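Local coordinates for protein protease (Actinomadura keratinilytica, PDB 8C4X) that probably serves as the inhibitory propeptide of a subtilisin-family (S8) serine endopeptidase, assisting its folding and blocking its active site until removed, at residues A16-D30 and Q41-L55. Residues are numbered along the deposited sequence; the frame is centred on the assembly and turned at random.
Sequences AGQYIVTLKKGVSVD and QHRFGKVLNGFSAKL. Unlike the reference sequence in segment 16-30: A16 (reference Thr). Unlike the reference sequence in segment 41-55: H42 (reference Tyr).
Strands 18-23 and 50-54 pair antiparallel, with V21 and F51 mid-ladder, and form the centre of the sheet, between strands 69-76 and 42-44, in this peptidase inhibitor I9 domain, the propeptide of a subtilisin-like protease. The pairs Y19-A53 and V21-F51 are hydrogen-bonded, V21 N giving F51 O an almost straight bond (2.8 Å, 177°), and the ladder runs on to L23 N on N49 O. At G50 a side chain would collide with V21 O. On the face that carries Y19, V21, F51 and A53, V21 CB sits over one side of the F51 ring, 3.8 Å from its centroid, while V29 CG1 from helix 29-36 approaches F51 CD1 at 4.1 Å. F51 holds CG between its backbone N and carbonyl carbon (chi1 62°), which brings the ring against V21 CB, offset toward the rim. Both helices pack on this one face, the open-faced alpha/beta sandwich of subtilisin propeptides: L60 and L63 of helix 57-64 meet Y19 and V21 respectively. At the type II turn K24-V27, N49 ND2 reaches V27 O (2.9 Å) in the carbonyl plane and in its own amide plane, with weak bonds to L23 O and K24 O. On the face of Q18, I20 and S52, Q18 OE1 accepts K54 NZ (2.8 Å) and Q41 NE2 (2.9 Å) from opposite faces of its amide plane, while Q18 NE2 binds D75. An alanine at Q18 would remove this shared acceptor and is likely to leave the K54 ammonium and Q41 amide freer to turn. R43 NH1 forms a salt bridge with D30 OD1 (2.8 Å), coming from above the carboxylate plane.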
ATOM      1  N   ALA B  16       9.883   1.192   8.360  1.00 15.00           N
ATOM      2  CA  ALA B  16       9.084   0.170   9.022  1.00 13.24           C
ATOM      3  C   ALA B  16       7.637   0.628   9.175  1.00 11.78           C
ATOM      4  O   ALA B  16       7.369   1.766   9.573  1.00 15.00           O
ATOM      5  CB  ALA B  16       9.695  -0.161  10.386  1.00 17.68           C
ATOM      6  N   GLY B  17       6.707  -0.262   8.821  1.00 14.69           N
ATOM      7  CA  GLY B  17       5.287  -0.017   8.981  1.00 14.73           C
ATOM      8  C   GLY B  17       4.663   0.925   7.975  1.00 13.60           C
ATOM      9  O   GLY B  17       3.540   1.383   8.203  1.00 13.91           O
ATOM     10  N   GLN B  18       5.351   1.241   6.868  1.00 11.46           N
ATOM     11  CA  GLN B  18       4.860   2.213   5.900  1.00 14.14           C
ATOM     12  C   GLN B  18       4.918   1.590   4.512  1.00 13.59           C
ATOM     13  O   GLN B  18       5.934   0.981   4.156  1.00 11.14           O
ATOM     14  CB  GLN B  18       5.699   3.496   5.968  1.00 11.96           C
ATOM     15  CG  GLN B  18       5.100   4.686   5.277  1.00 14.36           C
ATOM     16  CD  GLN B  18       5.770   5.974   5.713  1.00 18.59           C
ATOM     17  OE1 GLN B  18       5.529   6.466   6.817  1.00 16.93           O
ATOM     18  NE2 GLN B  18       6.605   6.536   4.840  1.00 16.26           N
ATOM     19  N   TYR B  19       3.840   1.749   3.730  1.00 11.77           N
ATOM     20  CA  TYR B  19       3.657   0.968   2.510  1.00 11.45           C
ATOM     21  C   TYR B  19       3.094   1.818   1.382  1.00 12.35           C
ATOM     22  O   TYR B  19       2.418   2.824   1.605  1.00 13.05           O
ATOM     23  CB  TYR B  19       2.722  -0.241   2.747  1.00 11.33           C
ATOM     24  CG  TYR B  19       3.222  -1.097   3.871  1.00 12.51           C
ATOM     25  CD1 TYR B  19       4.153  -2.105   3.637  1.00 13.29           C
ATOM     26  CD2 TYR B  19       2.819  -0.848   5.172  1.00 12.52           C
ATOM     27  CE1 TYR B  19       4.644  -2.878   4.684  1.00 15.40           C
ATOM     28  CE2 TYR B  19       3.305  -1.604   6.227  1.00 12.80           C
ATOM     29  CZ  TYR B  19       4.211  -2.616   5.975  1.00 13.88           C
ATOM     30  OH  TYR B  19       4.686  -3.363   7.026  1.00 19.44           O
ATOM     31  N   ILE B  20       3.413   1.396   0.161  1.00 11.26           N
ATOM     32  CA  ILE B  20       2.771   1.867  -1.060  1.00 11.08           C
ATOM     33  C   ILE B  20       1.880   0.742  -1.565  1.00 10.61           C
ATOM     34  O   ILE B  20       2.356  -0.377  -1.779  1.00 12.23           O
ATOM     35  CB  ILE B  20       3.809   2.237  -2.131  1.00 10.04           C
ATOM     36  CG1 ILE B  20       4.682   3.403  -1.667  1.00 11.34           C
ATOM     37  CG2 ILE B  20       3.138   2.560  -3.458  1.00 11.25           C
ATOM     38  CD1 ILE B  20       5.952   3.531  -2.475  1.00 13.06           C
ATOM     39  N   VAL B  21       0.606   1.049  -1.802  1.00 10.36           N
ATOM     40  CA  VAL B  21      -0.382   0.057  -2.213  1.00 10.28           C
ATOM     41  C   VAL B  21      -0.948   0.470  -3.565  1.00 10.29           C
ATOM     42  O   VAL B  21      -1.323   1.633  -3.752  1.00 12.58           O
ATOM     43  CB  VAL B  21      -1.510  -0.060  -1.173  1.00 11.98           C
ATOM     44  CG1 VAL B  21      -2.544  -1.102  -1.618  1.00 14.12           C
ATOM     45  CG2 VAL B  21      -0.938  -0.402   0.197  1.00 13.59           C
ATOM     46  N   THR B  22      -1.008  -0.466  -4.510  1.00 12.00           N
ATOM     47  CA  THR B  22      -1.720  -0.166  -5.745  1.00 13.49           C
ATOM     48  C   THR B  22      -2.907  -1.104  -5.885  1.00 10.46           C
ATOM     49  O   THR B  22      -2.894  -2.240  -5.393  1.00 12.98           O
ATOM     50  CB  THR B  22      -0.846  -0.236  -7.023  1.00 21.65           C
ATOM     51  OG1 THR B  22      -0.639  -1.590  -7.424  1.00 21.60           O
ATOM     52  CG2 THR B  22       0.502   0.463  -6.824  1.00 18.11           C
ATOM     53  N   LEU B  23      -3.945  -0.573  -6.513  1.00 13.96           N
ATOM     54  CA  LEU B  23      -5.224  -1.240  -6.683  1.00 14.05           C
ATOM     55  C   LEU B  23      -5.441  -1.534  -8.162  1.00 16.95           C
ATOM     56  O   LEU B  23      -4.914  -0.837  -9.032  1.00 18.18           O
ATOM     57  CB  LEU B  23      -6.361  -0.365  -6.144  1.00 13.15           C
ATOM     58  CG  LEU B  23      -6.149   0.131  -4.707  1.00 13.73           C
ATOM     59  CD1 LEU B  23      -7.320   0.997  -4.195  1.00 14.62           C
ATOM     60  CD2 LEU B  23      -5.902  -1.038  -3.768  1.00 15.50           C
ATOM     61  N   LYS B  24      -6.220  -2.576  -8.437  1.00 17.26           N
ATOM     62  CA  LYS B  24      -6.463  -2.981  -9.812  1.00 21.43           C
ATOM     63  C   LYS B  24      -7.214  -1.890 -10.569  1.00 20.99           C
ATOM     64  O   LYS B  24      -7.841  -1.002  -9.984  1.00 19.13           O
ATOM     65  CB  LYS B  24      -7.242  -4.296  -9.840  1.00 17.76           C
ATOM     66  CG  LYS B  24      -6.460  -5.464  -9.252  1.00 21.05           C
ATOM     67  CD  LYS B  24      -7.261  -6.761  -9.272  1.00 30.73           C
ATOM     68  CE  LYS B  24      -6.480  -7.899  -8.632  1.00 32.15           C
ATOM     69  NZ  LYS B  24      -7.253  -9.174  -8.642  1.00 39.33           N
ATOM     70  N   LYS B  25      -7.143  -1.968 -11.897  1.00 20.44           N
ATOM     71  CA  LYS B  25      -7.833  -1.002 -12.736  1.00 22.11           C
ATOM     72  C   LYS B  25      -9.320  -0.990 -12.411  1.00 21.25           C
ATOM     73  O   LYS B  25      -9.945  -2.042 -12.241  1.00 23.24           O
ATOM     74  CB  LYS B  25      -7.609  -1.332 -14.213  1.00 34.79           C
ATOM     75  CG  LYS B  25      -7.628  -0.127 -15.136  1.00 39.82           C
ATOM     76  CD  LYS B  25      -8.938  -0.030 -15.902  1.00 45.33           C
ATOM     77  N   GLY B  26      -9.880   0.218 -12.300  1.00 25.56           N
ATOM     78  CA  GLY B  26     -11.283   0.404 -11.989  1.00 31.09           C
ATOM     79  C   GLY B  26     -11.635   0.377 -10.518  1.00 28.30           C
ATOM     80  O   GLY B  26     -12.791   0.655 -10.169  1.00 28.10           O
ATOM     81  N   VAL B  27     -10.694   0.040  -9.644  1.00 21.40           N
ATOM     82  CA  VAL B  27     -10.934   0.034  -8.206  1.00 17.94           C
ATOM     83  C   VAL B  27     -10.655   1.434  -7.678  1.00 20.70           C
ATOM     84  O   VAL B  27      -9.630   2.038  -8.014  1.00 19.78           O
ATOM     85  CB  VAL B  27     -10.047  -1.010  -7.508  1.00 18.38           C
ATOM     86  CG1 VAL B  27     -10.188  -0.915  -6.003  1.00 16.29           C
ATOM     87  CG2 VAL B  27     -10.389  -2.416  -7.996  1.00 22.23           C
ATOM     88  N   SER B  28     -11.563   1.959  -6.859  1.00 16.82           N
ATOM     89  CA  SER B  28     -11.445   3.318  -6.346  1.00 13.49           C
ATOM     90  C   SER B  28     -10.583   3.338  -5.088  1.00 16.14           C
ATOM     91  O   SER B  28     -10.897   2.661  -4.103  1.00 15.45           O
ATOM     92  CB  SER B  28     -12.819   3.904  -6.038  1.00 18.39           C
ATOM     93  OG  SER B  28     -12.687   4.999  -5.159  1.00 19.00           O
ATOM     94  N   VAL B  29      -9.507   4.132  -5.122  1.00 15.87           N
ATOM     95  CA  VAL B  29      -8.687   4.338  -3.930  1.00 14.31           C
ATOM     96  C   VAL B  29      -9.525   4.919  -2.798  1.00 13.15           C
ATOM     97  O   VAL B  29      -9.487   4.432  -1.663  1.00 14.91           O
ATOM     98  CB  VAL B  29      -7.476   5.231  -4.264  1.00 14.17           C
ATOM     99  CG1 VAL B  29      -6.846   5.812  -2.990  1.00 14.66           C
ATOM    100  CG2 VAL B  29      -6.436   4.435  -5.066  1.00 15.96           C
ATOM    101  N   ASP B  30     -10.287   5.980  -3.086  1.00 14.26           N
ATOM    102  CA  ASP B  30     -11.053   6.640  -2.035  1.00 14.95           C
ATOM    103  C   ASP B  30     -12.061   5.690  -1.407  1.00 14.63           C
ATOM    104  O   ASP B  30     -12.241   5.686  -0.185  1.00 16.34           O
ATOM    105  CB  ASP B  30     -11.774   7.860  -2.599  1.00 15.69           C
ATOM    106  CG  ASP B  30     -10.828   8.979  -2.970  1.00 20.95           C
ATOM    107  OD1 ASP B  30      -9.641   8.924  -2.574  1.00 21.17           O
ATOM    108  OD2 ASP B  30     -11.277   9.917  -3.665  1.00 20.34           O
ATOM    109  N   GLN B  41      -1.329   8.649   3.828  1.00 13.82           N
ATOM    110  CA  GLN B  41      -0.369   9.743   3.750  1.00 12.29           C
ATOM    111  C   GLN B  41      -0.433  10.458   2.407  1.00 13.45           C
ATOM    112  O   GLN B  41      -0.359  11.688   2.359  1.00 15.46           O
ATOM    113  CB  GLN B  41       1.045   9.218   3.997  1.00 13.81           C
ATOM    114  CG  GLN B  41       1.233   8.720   5.418  1.00 13.31           C
ATOM    115  CD  GLN B  41       2.519   7.945   5.620  1.00 21.05           C
ATOM    116  OE1 GLN B  41       2.974   7.224   4.727  1.00 22.81           O
ATOM    117  NE2 GLN B  41       3.112   8.086   6.802  1.00 17.98           N
ATOM    118  N   HIS B  42      -0.554   9.699   1.313  1.00 10.85           N
ATOM    119  CA  HIS B  42      -0.735  10.238  -0.029  1.00 12.57           C
ATOM    120  C   HIS B  42      -1.680   9.333  -0.795  1.00 10.45           C
ATOM    121  O   HIS B  42      -1.722   8.128  -0.559  1.00 11.62           O
ATOM    122  CB  HIS B  42       0.574  10.317  -0.826  1.00 12.13           C
ATOM    123  CG  HIS B  42       1.597  11.222  -0.225  1.00 10.36           C
ATOM    124  ND1 HIS B  42       1.491  12.594  -0.275  1.00 13.72           N
ATOM    125  CD2 HIS B  42       2.758  10.949   0.414  1.00 12.35           C
ATOM    126  CE1 HIS B  42       2.541  13.130   0.325  1.00 12.91           C
ATOM    127  NE2 HIS B  42       3.330  12.154   0.738  1.00 14.14           N
ATOM    128  N   ARG B  43      -2.400   9.906  -1.748  1.00 13.69           N
ATOM    129  CA  ARG B  43      -3.220   9.135  -2.670  1.00 11.87           C
ATOM    130  C   ARG B  43      -2.830   9.482  -4.098  1.00 10.18           C
ATOM    131  O   ARG B  43      -2.568  10.650  -4.411  1.00 14.40           O
ATOM    132  CB  ARG B  43      -4.702   9.424  -2.441  1.00 13.02           C
ATOM    133  CG  ARG B  43      -5.153   9.046  -1.042  1.00 12.97           C
ATOM    134  CD  ARG B  43      -6.641   9.353  -0.827  1.00 15.32           C
ATOM    135  NE  ARG B  43      -6.992   9.162   0.576  1.00 16.62           N
ATOM    136  CZ  ARG B  43      -8.227   9.029   1.042  1.00 20.37           C
ATOM    137  NH1 ARG B  43      -9.279   9.044   0.235  1.00 18.17           N
ATOM    138  NH2 ARG B  43      -8.411   8.867   2.348  1.00 16.42           N
ATOM    139  N   PHE B  44      -2.823   8.469  -4.960  1.00 10.95           N
ATOM    140  CA  PHE B  44      -2.386   8.605  -6.339  1.00 13.44           C
ATOM    141  C   PHE B  44      -3.498   8.145  -7.265  1.00 14.74           C
ATOM    142  O   PHE B  44      -4.125   7.107  -7.028  1.00 14.77           O
ATOM    143  CB  PHE B  44      -1.121   7.776  -6.623  1.00 12.51           C
ATOM    144  CG  PHE B  44      -0.112   7.786  -5.501  1.00 11.55           C
ATOM    145  CD1 PHE B  44       0.429   8.981  -5.055  1.00 11.03           C
ATOM    146  CD2 PHE B  44       0.288   6.597  -4.890  1.00 13.43           C
ATOM    147  CE1 PHE B  44       1.353   9.009  -4.022  1.00 11.36           C
ATOM    148  CE2 PHE B  44       1.226   6.610  -3.857  1.00 13.85           C
ATOM    149  CZ  PHE B  44       1.758   7.825  -3.422  1.00 11.01           C
ATOM    150  N   GLY B  45      -3.713   8.903  -8.333  1.00 16.62           N
ATOM    151  CA  GLY B  45      -4.678   8.523  -9.349  1.00 19.27           C
ATOM    152  C   GLY B  45      -4.161   8.625 -10.770  1.00 19.50           C
ATOM    153  O   GLY B  45      -4.758   8.053 -11.690  1.00 23.39           O
ATOM    154  N   LYS B  46      -3.072   9.362 -10.978  1.00 13.95           N
ATOM    155  CA  LYS B  46      -2.564   9.610 -12.320  1.00 13.86           C
ATOM    156  C   LYS B  46      -1.366   8.736 -12.676  1.00 17.67           C
ATOM    157  O   LYS B  46      -1.362   8.092 -13.731  1.00 20.24           O
ATOM    158  CB  LYS B  46      -2.192  11.093 -12.463  1.00 16.01           C
ATOM    159  CG  LYS B  46      -1.768  11.502 -13.858  1.00 17.78           C
ATOM    160  CD  LYS B  46      -2.881  11.344 -14.879  1.00 20.47           C
ATOM    161  CE  LYS B  46      -2.354  11.600 -16.282  1.00 24.49           C
ATOM    162  NZ  LYS B  46      -3.458  11.828 -17.251  1.00 33.66           N
ATOM    163  N   VAL B  47      -0.342   8.687 -11.821  1.00 12.25           N
ATOM    164  CA  VAL B  47       0.822   7.859 -12.137  1.00 13.91           C
ATOM    165  C   VAL B  47       0.722   6.467 -11.543  1.00 14.34           C
ATOM    166  O   VAL B  47       1.468   5.568 -11.960  1.00 15.36           O
ATOM    167  CB  VAL B  47       2.147   8.495 -11.672  1.00 11.90           C
ATOM    168  CG1 VAL B  47       2.360   9.838 -12.367  1.00 14.00           C
ATOM    169  CG2 VAL B  47       2.204   8.624 -10.148  1.00 11.00           C
ATOM    170  N   LEU B  48      -0.175   6.269 -10.582  1.00 11.59           N
ATOM    171  CA  LEU B  48      -0.509   4.978 -10.015  1.00 12.45           C
ATOM    172  C   LEU B  48      -1.964   5.056  -9.602  1.00 15.20           C
ATOM    173  O   LEU B  48      -2.492   6.140  -9.340  1.00 15.86           O
ATOM    174  CB  LEU B  48       0.323   4.632  -8.778  1.00 16.56           C
ATOM    175  CG  LEU B  48       1.791   4.293  -8.905  1.00 17.48           C
ATOM    176  CD1 LEU B  48       2.356   4.051  -7.506  1.00 16.72           C
ATOM    177  CD2 LEU B  48       1.961   3.070  -9.803  1.00 15.53           C
ATOM    178  N   ASN B  49      -2.606   3.898  -9.530  1.00 13.07           N
ATOM    179  CA  ASN B  49      -3.902   3.786  -8.870  1.00 13.33           C
ATOM    180  C   ASN B  49      -3.591   3.238  -7.487  1.00 11.14           C
ATOM    181  O   ASN B  49      -3.500   2.031  -7.292  1.00 14.17           O
ATOM    182  CB  ASN B  49      -4.844   2.872  -9.645  1.00 15.05           C
ATOM    183  CG  ASN B  49      -6.274   2.966  -9.154  1.00 17.07           C
ATOM    184  OD1 ASN B  49      -6.752   4.053  -8.827  1.00 18.23           O
ATOM    185  ND2 ASN B  49      -6.971   1.828  -9.117  1.00 15.84           N
ATOM    186  N   GLY B  50      -3.363   4.121  -6.523  1.00 12.45           N
ATOM    187  CA  GLY B  50      -2.858   3.616  -5.266  1.00 12.43           C
ATOM    188  C   GLY B  50      -2.747   4.694  -4.219  1.00 11.85           C
ATOM    189  O   GLY B  50      -3.274   5.798  -4.365  1.00 12.48           O
ATOM    190  N   PHE B  51      -2.034   4.352  -3.155  1.00 12.02           N
ATOM    191  CA  PHE B  51      -1.891   5.250  -2.021  1.00  9.28           C
ATOM    192  C   PHE B  51      -0.704   4.784  -1.201  1.00 11.72           C
ATOM    193  O   PHE B  51      -0.179   3.685  -1.397  1.00 11.57           O
ATOM    194  CB  PHE B  51      -3.171   5.287  -1.167  1.00 12.87           C
ATOM    195  CG  PHE B  51      -3.535   3.954  -0.553  1.00 13.22           C
ATOM    196  CD1 PHE B  51      -4.337   3.049  -1.244  1.00 13.95           C
ATOM    197  CD2 PHE B  51      -3.081   3.611   0.717  1.00 12.56           C
ATOM    198  CE1 PHE B  51      -4.674   1.813  -0.689  1.00 14.64           C
ATOM    199  CE2 PHE B  51      -3.420   2.378   1.292  1.00 14.50           C
ATOM    200  CZ  PHE B  51      -4.225   1.480   0.587  1.00 14.72           C
ATOM    201  N   SER B  52      -0.283   5.636  -0.279  1.00 11.52           N
ATOM    202  CA  SER B  52       0.720   5.259   0.703  1.00 11.64           C
ATOM    203  C   SER B  52       0.145   5.495   2.089  1.00 11.80           C
ATOM    204  O   SER B  52      -0.694   6.382   2.284  1.00 12.63           O
ATOM    205  CB  SER B  52       2.043   6.037   0.511  1.00 13.24           C
ATOM    206  OG  SER B  52       1.858   7.433   0.652  1.00 13.91           O
ATOM    207  N   ALA B  53       0.588   4.687   3.046  1.00 12.04           N
ATOM    208  CA  ALA B  53       0.032   4.791   4.387  1.00 11.63           C
ATOM    209  C   ALA B  53       0.895   4.015   5.362  1.00 12.84           C
ATOM    210  O   ALA B  53       1.612   3.079   4.990  1.00 12.70           O
ATOM    211  CB  ALA B  53      -1.410   4.272   4.436  1.00 12.99           C
ATOM    212  N   LYS B  54       0.810   4.423   6.622  1.00 17.10           N
ATOM    213  CA  LYS B  54       1.257   3.579   7.715  1.00 13.61           C
ATOM    214  C   LYS B  54       0.203   2.509   7.951  1.00 14.72           C
ATOM    215  O   LYS B  54      -0.995   2.804   7.953  1.00 19.04           O
ATOM    216  CB  LYS B  54       1.475   4.405   8.980  1.00 15.09           C
ATOM    217  CG  LYS B  54       2.702   5.302   8.905  1.00 22.10           C
ATOM    218  CD  LYS B  54       3.269   5.599  10.278  1.00 33.18           C
ATOM    219  CE  LYS B  54       4.483   6.522  10.181  1.00 37.81           C
ATOM    220  NZ  LYS B  54       5.653   5.863   9.515  1.00 28.68           N
ATOM    221  N   LEU B  55       0.641   1.267   8.106  1.00 14.02           N
ATOM    222  CA  LEU B  55      -0.261   0.151   8.372  1.00 14.93           C
ATOM    223  C   LEU B  55       0.295  -0.672   9.521  1.00 20.40           C
ATOM    224  O   LEU B  55       1.469  -1.051   9.502  1.00 18.91           O
ATOM    225  CB  LEU B  55      -0.428  -0.734   7.133  1.00 17.55           C
ATOM    226  CG  LEU B  55      -0.968  -0.061   5.873  1.00 14.77           C
ATOM    227  CD1 LEU B  55      -0.962  -1.055   4.717  1.00 16.48           C
ATOM    228  CD2 LEU B  55      -2.376   0.489   6.107  1.00 19.10           C
TER
HETATM  229  O   HOH W   1       5.489   3.402  10.561  1.00 30.73           O
HETATM  230  O   HOH W   2       3.256  -3.150   9.317  1.00 24.05           O
HETATM  231  O   HOH W   3      -8.732   5.398  -7.573  1.00 17.89           O
HETATM  232  O   HOH W   4     -11.820   8.073   1.314  1.00 18.79           O